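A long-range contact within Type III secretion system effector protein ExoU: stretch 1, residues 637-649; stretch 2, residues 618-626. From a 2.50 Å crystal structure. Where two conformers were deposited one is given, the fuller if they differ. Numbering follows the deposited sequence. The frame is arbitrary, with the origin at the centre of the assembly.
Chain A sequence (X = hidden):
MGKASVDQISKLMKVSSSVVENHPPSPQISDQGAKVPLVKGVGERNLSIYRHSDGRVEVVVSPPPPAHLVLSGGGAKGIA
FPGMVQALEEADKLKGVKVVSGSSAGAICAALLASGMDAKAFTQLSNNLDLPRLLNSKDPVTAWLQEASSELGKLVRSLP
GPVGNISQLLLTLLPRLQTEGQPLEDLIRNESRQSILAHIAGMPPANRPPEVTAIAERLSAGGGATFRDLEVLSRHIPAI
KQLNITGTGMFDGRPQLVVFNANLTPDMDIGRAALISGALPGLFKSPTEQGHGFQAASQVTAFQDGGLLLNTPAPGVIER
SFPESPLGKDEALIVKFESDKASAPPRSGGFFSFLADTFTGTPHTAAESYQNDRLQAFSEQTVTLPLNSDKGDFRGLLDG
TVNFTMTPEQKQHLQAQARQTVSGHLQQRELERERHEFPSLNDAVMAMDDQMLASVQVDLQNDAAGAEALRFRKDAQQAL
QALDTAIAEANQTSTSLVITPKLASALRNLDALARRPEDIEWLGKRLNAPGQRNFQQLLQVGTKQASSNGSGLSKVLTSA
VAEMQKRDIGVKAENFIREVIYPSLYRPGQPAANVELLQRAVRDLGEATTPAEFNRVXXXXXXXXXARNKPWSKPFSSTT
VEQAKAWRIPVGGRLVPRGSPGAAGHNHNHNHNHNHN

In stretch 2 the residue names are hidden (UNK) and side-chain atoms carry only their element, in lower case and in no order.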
# COMPACT_ATOMS: atom_id res chain seq x y z
N SER A 637 -6.81 -20.36 20.04
CA SER A 637 -5.83 -20.93 20.99
C SER A 637 -4.64 -21.55 20.22
O SER A 637 -3.61 -20.90 20.12
CB SER A 637 -6.50 -21.94 21.93
OG SER A 637 -7.40 -21.31 22.83
N SER A 638 -4.78 -22.77 19.68
CA SER A 638 -3.75 -23.41 18.80
C SER A 638 -3.86 -23.03 17.33
O SER A 638 -4.30 -23.85 16.46
CB SER A 638 -3.75 -24.96 18.83
OG SER A 638 -3.30 -25.54 17.55
N THR A 639 -3.38 -21.86 17.01
CA THR A 639 -3.28 -21.56 15.62
C THR A 639 -2.29 -22.51 14.86
O THR A 639 -2.31 -22.50 13.67
CB THR A 639 -2.92 -20.07 15.37
OG1 THR A 639 -1.59 -19.79 15.84
CG2 THR A 639 -3.95 -19.11 16.04
N THR A 640 -1.48 -23.35 15.52
CA THR A 640 -0.39 -24.05 14.80
C THR A 640 -0.84 -25.02 13.71
O THR A 640 -0.33 -24.98 12.57
CB THR A 640 0.61 -24.78 15.75
OG1 THR A 640 1.08 -23.89 16.76
CG2 THR A 640 1.83 -25.31 15.01
N VAL A 641 -1.74 -25.92 14.05
CA VAL A 641 -2.25 -26.85 13.09
C VAL A 641 -3.01 -26.10 12.03
O VAL A 641 -2.91 -26.42 10.86
CB VAL A 641 -3.17 -27.96 13.76
CG1 VAL A 641 -3.86 -28.82 12.72
CG2 VAL A 641 -2.33 -28.86 14.66
N GLU A 642 -3.79 -25.12 12.44
CA GLU A 642 -4.60 -24.33 11.51
C GLU A 642 -3.71 -23.59 10.51
O GLU A 642 -3.97 -23.61 9.30
CB GLU A 642 -5.48 -23.37 12.27
CG GLU A 642 -6.59 -24.09 13.03
CD GLU A 642 -7.43 -24.88 12.09
OE1 GLU A 642 -7.98 -24.23 11.19
OE2 GLU A 642 -7.50 -26.14 12.22
N GLN A 643 -2.65 -22.96 11.01
CA GLN A 643 -1.69 -22.27 10.15
C GLN A 643 -0.98 -23.27 9.22
O GLN A 643 -0.82 -23.02 8.02
CB GLN A 643 -0.68 -21.50 11.00
CG GLN A 643 -1.27 -20.28 11.69
CD GLN A 643 -0.34 -19.70 12.75
OE1 GLN A 643 -0.12 -20.29 13.83
NE2 GLN A 643 0.19 -18.54 12.46
N ALA A 644 -0.62 -24.43 9.75
CA ALA A 644 0.04 -25.45 8.95
C ALA A 644 -0.82 -25.83 7.76
O ALA A 644 -0.29 -26.02 6.70
CB ALA A 644 0.35 -26.67 9.77
N LYS A 645 -2.14 -25.90 7.93
CA LYS A 645 -3.01 -26.21 6.80
C LYS A 645 -3.10 -25.03 5.85
O LYS A 645 -2.91 -25.17 4.66
CB LYS A 645 -4.42 -26.54 7.25
CG LYS A 645 -4.53 -27.72 8.19
CD LYS A 645 -5.97 -27.95 8.58
CE LYS A 645 -6.03 -28.89 9.76
NZ LYS A 645 -7.42 -29.25 10.13
N ALA A 646 -3.37 -23.85 6.40
CA ALA A 646 -3.48 -22.62 5.62
C ALA A 646 -2.25 -22.29 4.74
O ALA A 646 -2.38 -21.58 3.76
CB ALA A 646 -3.72 -21.44 6.55
N TRP A 647 -1.06 -22.74 5.12
CA TRP A 647 0.12 -22.46 4.32
C TRP A 647 0.42 -23.53 3.28
O TRP A 647 1.35 -23.39 2.54
CB TRP A 647 1.34 -22.26 5.21
CG TRP A 647 1.44 -20.93 6.00
CD1 TRP A 647 0.67 -20.53 7.05
CD2 TRP A 647 2.46 -19.92 5.85
NE1 TRP A 647 1.10 -19.30 7.53
CE2 TRP A 647 2.20 -18.91 6.81
CE3 TRP A 647 3.54 -19.75 4.97
CZ2 TRP A 647 2.98 -17.78 6.93
CZ3 TRP A 647 4.31 -18.60 5.07
CH2 TRP A 647 4.02 -17.63 6.04
N ARG A 648 -0.34 -24.60 3.20
CA ARG A 648 -0.08 -25.61 2.15
C ARG A 648 -0.09 -24.95 0.78
O ARG A 648 -0.88 -24.07 0.51
CB ARG A 648 -1.14 -26.72 2.10
CG ARG A 648 -1.17 -27.63 3.30
CD ARG A 648 -1.94 -28.92 3.06
NE ARG A 648 -1.23 -29.74 2.08
CZ ARG A 648 -1.58 -30.97 1.71
NH1 ARG A 648 -2.63 -31.58 2.27
NH2 ARG A 648 -0.87 -31.62 0.81
N ILE A 649 0.78 -25.42 -0.09
CA ILE A 649 0.84 -24.88 -1.46
C ILE A 649 -0.23 -25.61 -2.28
O ILE A 649 -0.23 -26.83 -2.32
CB ILE A 649 2.23 -25.04 -2.09
CG1 ILE A 649 3.24 -24.20 -1.31
CG2 ILE A 649 2.22 -24.58 -3.54
CD1 ILE A 649 4.66 -24.68 -1.51
N UNK A 618 4.38 -29.97 6.38
CA UNK A 618 3.22 -29.37 7.01
C UNK A 618 2.19 -30.41 7.36
O UNK A 618 1.55 -30.28 8.39
c UNK A 618 3.16 -26.84 6.21
c UNK A 618 4.65 -26.75 6.12
c UNK A 618 2.54 -26.06 5.08
c UNK A 618 2.58 -28.27 6.15
N UNK A 619 2.02 -31.41 6.52
CA UNK A 619 1.08 -32.48 6.84
C UNK A 619 1.50 -33.20 8.13
O UNK A 619 0.63 -33.60 8.91
o UNK A 619 0.51 -33.37 3.29
c UNK A 619 0.30 -32.83 4.43
o UNK A 619 -0.45 -31.81 4.58
c UNK A 619 0.94 -33.46 5.69
N UNK A 620 2.80 -33.32 8.38
CA UNK A 620 3.31 -33.94 9.63
C UNK A 620 3.00 -33.08 10.88
O UNK A 620 2.73 -33.60 11.94
N UNK A 621 3.06 -31.75 10.75
CA UNK A 621 2.69 -30.90 11.85
C UNK A 621 1.20 -31.16 12.15
O UNK A 621 0.78 -31.40 13.29
c UNK A 621 5.34 -29.46 11.75
c UNK A 621 2.81 -29.41 11.51
c UNK A 621 2.52 -28.53 12.71
c UNK A 621 4.18 -29.03 10.94
N UNK A 622 0.41 -31.06 11.11
CA UNK A 622 -1.01 -31.27 11.24
C UNK A 622 -1.32 -32.59 11.91
O UNK A 622 -2.23 -32.66 12.71
c UNK A 622 -3.13 -31.82 10.01
c UNK A 622 -1.71 -29.89 9.21
c UNK A 622 -1.71 -31.29 9.86
N UNK A 623 -0.57 -33.62 11.59
CA UNK A 623 -0.82 -34.96 12.10
C UNK A 623 -0.38 -35.21 13.55
O UNK A 623 -1.07 -35.91 14.30
c UNK A 623 -0.51 -39.69 10.45
c UNK A 623 -0.13 -35.95 11.21
n UNK A 623 -0.09 -40.47 9.23
c UNK A 623 0.10 -38.29 10.41
c UNK A 623 -0.45 -37.39 11.51
N UNK A 624 0.73 -34.59 13.96
CA UNK A 624 1.29 -34.87 15.27
C UNK A 624 1.30 -33.74 16.28
O UNK A 624 1.44 -34.01 17.47
n UNK A 624 2.73 -37.81 14.72
c UNK A 624 2.88 -36.53 14.24
c UNK A 624 2.94 -38.67 13.73
c UNK A 624 2.72 -35.33 15.10
n UNK A 624 3.25 -37.98 12.64
c UNK A 624 3.21 -36.64 12.94
N UNK A 625 1.23 -32.50 15.85
CA UNK A 625 1.30 -31.41 16.81
C UNK A 625 0.12 -31.53 17.77
O UNK A 625 -0.95 -31.73 17.30
c UNK A 625 2.74 -27.40 18.21
c UNK A 625 1.18 -30.08 16.12
c UNK A 625 2.56 -28.47 17.34
o UNK A 625 1.86 -25.67 19.57
c UNK A 625 0.26 -28.31 17.62
c UNK A 625 1.66 -26.76 18.74
c UNK A 625 0.41 -27.20 18.43
c UNK A 625 1.34 -28.93 17.04
N UNK A 626 0.36 -31.45 19.08
CA UNK A 626 -0.69 -31.53 20.11
C UNK A 626 -0.88 -30.25 20.95
O UNK A 626 0.05 -29.80 21.60
n UNK A 626 -2.42 -34.55 20.94
n UNK A 626 -3.47 -36.50 20.25
n UNK A 626 -4.33 -35.27 22.03
c UNK A 626 -0.07 -34.00 20.52
c UNK A 626 -1.34 -34.63 19.97
c UNK A 626 -3.41 -35.44 21.06
c UNK A 626 -0.28 -32.61 21.10

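Position 618 carries four carbons, forked at the second. One terminal carbon lies 3.3 Å from Ala-644 O and 4.0 Å from Trp-647 CB. A fork one carbon beyond CB is that of leucine, so this is Leu-618. Its CD2 also lies 3.7 Å from Arg-648 N, so the methyl packs against Ala-644 in the last turn of the helix and against Trp-647 and Arg-648 just after it.

Position 619 has two carbons, the second bearing two oxygens, a short carboxylate. One of the oxygens lies 3.2 Å from Arg-648 NH1. This is Asp-619. The oxygen is OD1, and it forms a salt bridge with Arg-648. It sits over one face of the guanidinium, so charge alone holds the pair and no N-H points at it.

Position 620 has no side-chain atoms. It touches nothing on stretch 1. It is Gly-620. A CB there would have room, so this contact does not explain the glycine.

Position 621 has four carbons, forked at the first, with one arm two carbons long. The CB at 621 lies 4.1 Å from Ala-644 CB. That is Ile-621. Its CG2 lies 4.0 Å from Thr-640 CG2.

Position 622 has three carbons, a CB carrying two methyls. One methyl carbon lies 3.9 Å from Ala-644 CB. This is Val-622. That methyl is CG2, which also meets Lys-645 CG at 3.7 Å. Its CG1 lies 4.1 Å from Val-641 CG1.

Position 623 has four carbons in a row ending in nitrogen. The chain is extended, points away and is free of stretch 1. It is Lys-623.

Position 624 has one carbon and then a five-membered ring of three carbons and two nitrogens. It also points away and makes no contact with stretch 1. It is His-624.

Position 625 has one carbon, then a six-carbon ring bearing one oxygen. Thr-640 CB sits over the ring face, 3.9 Å from the centroid of the ring at 625, a CH-pi contact. This is Tyr-625, the first residue to leave helical geometry. Val-641 CG2 lies 4.0 Å from Tyr-625 CD2.

Position 626 has three carbons, a nitrogen, then a carbon with two more nitrogens. It is turned away from stretch 1 and does not touch it. It is Arg-626.

The two helices run roughly antiparallel, at 151°, with axes 8.6 Å apart at closest approach. The small side chain of Ala-644 points toward the partner, and Val-641 CA comes within 4.9 Å of Val-622 CA. Apolar packing does most of the work. Leu-618 covers one end, Tyr-625 packs at the other, and Ile-621 and Val-622 fill the middle. No clear hydrogen bond crosses between the stretches; the salt bridge adds charge attraction at the exposed Arg-648.

Stretch 2, residues 618-626: LDGIVKHYR
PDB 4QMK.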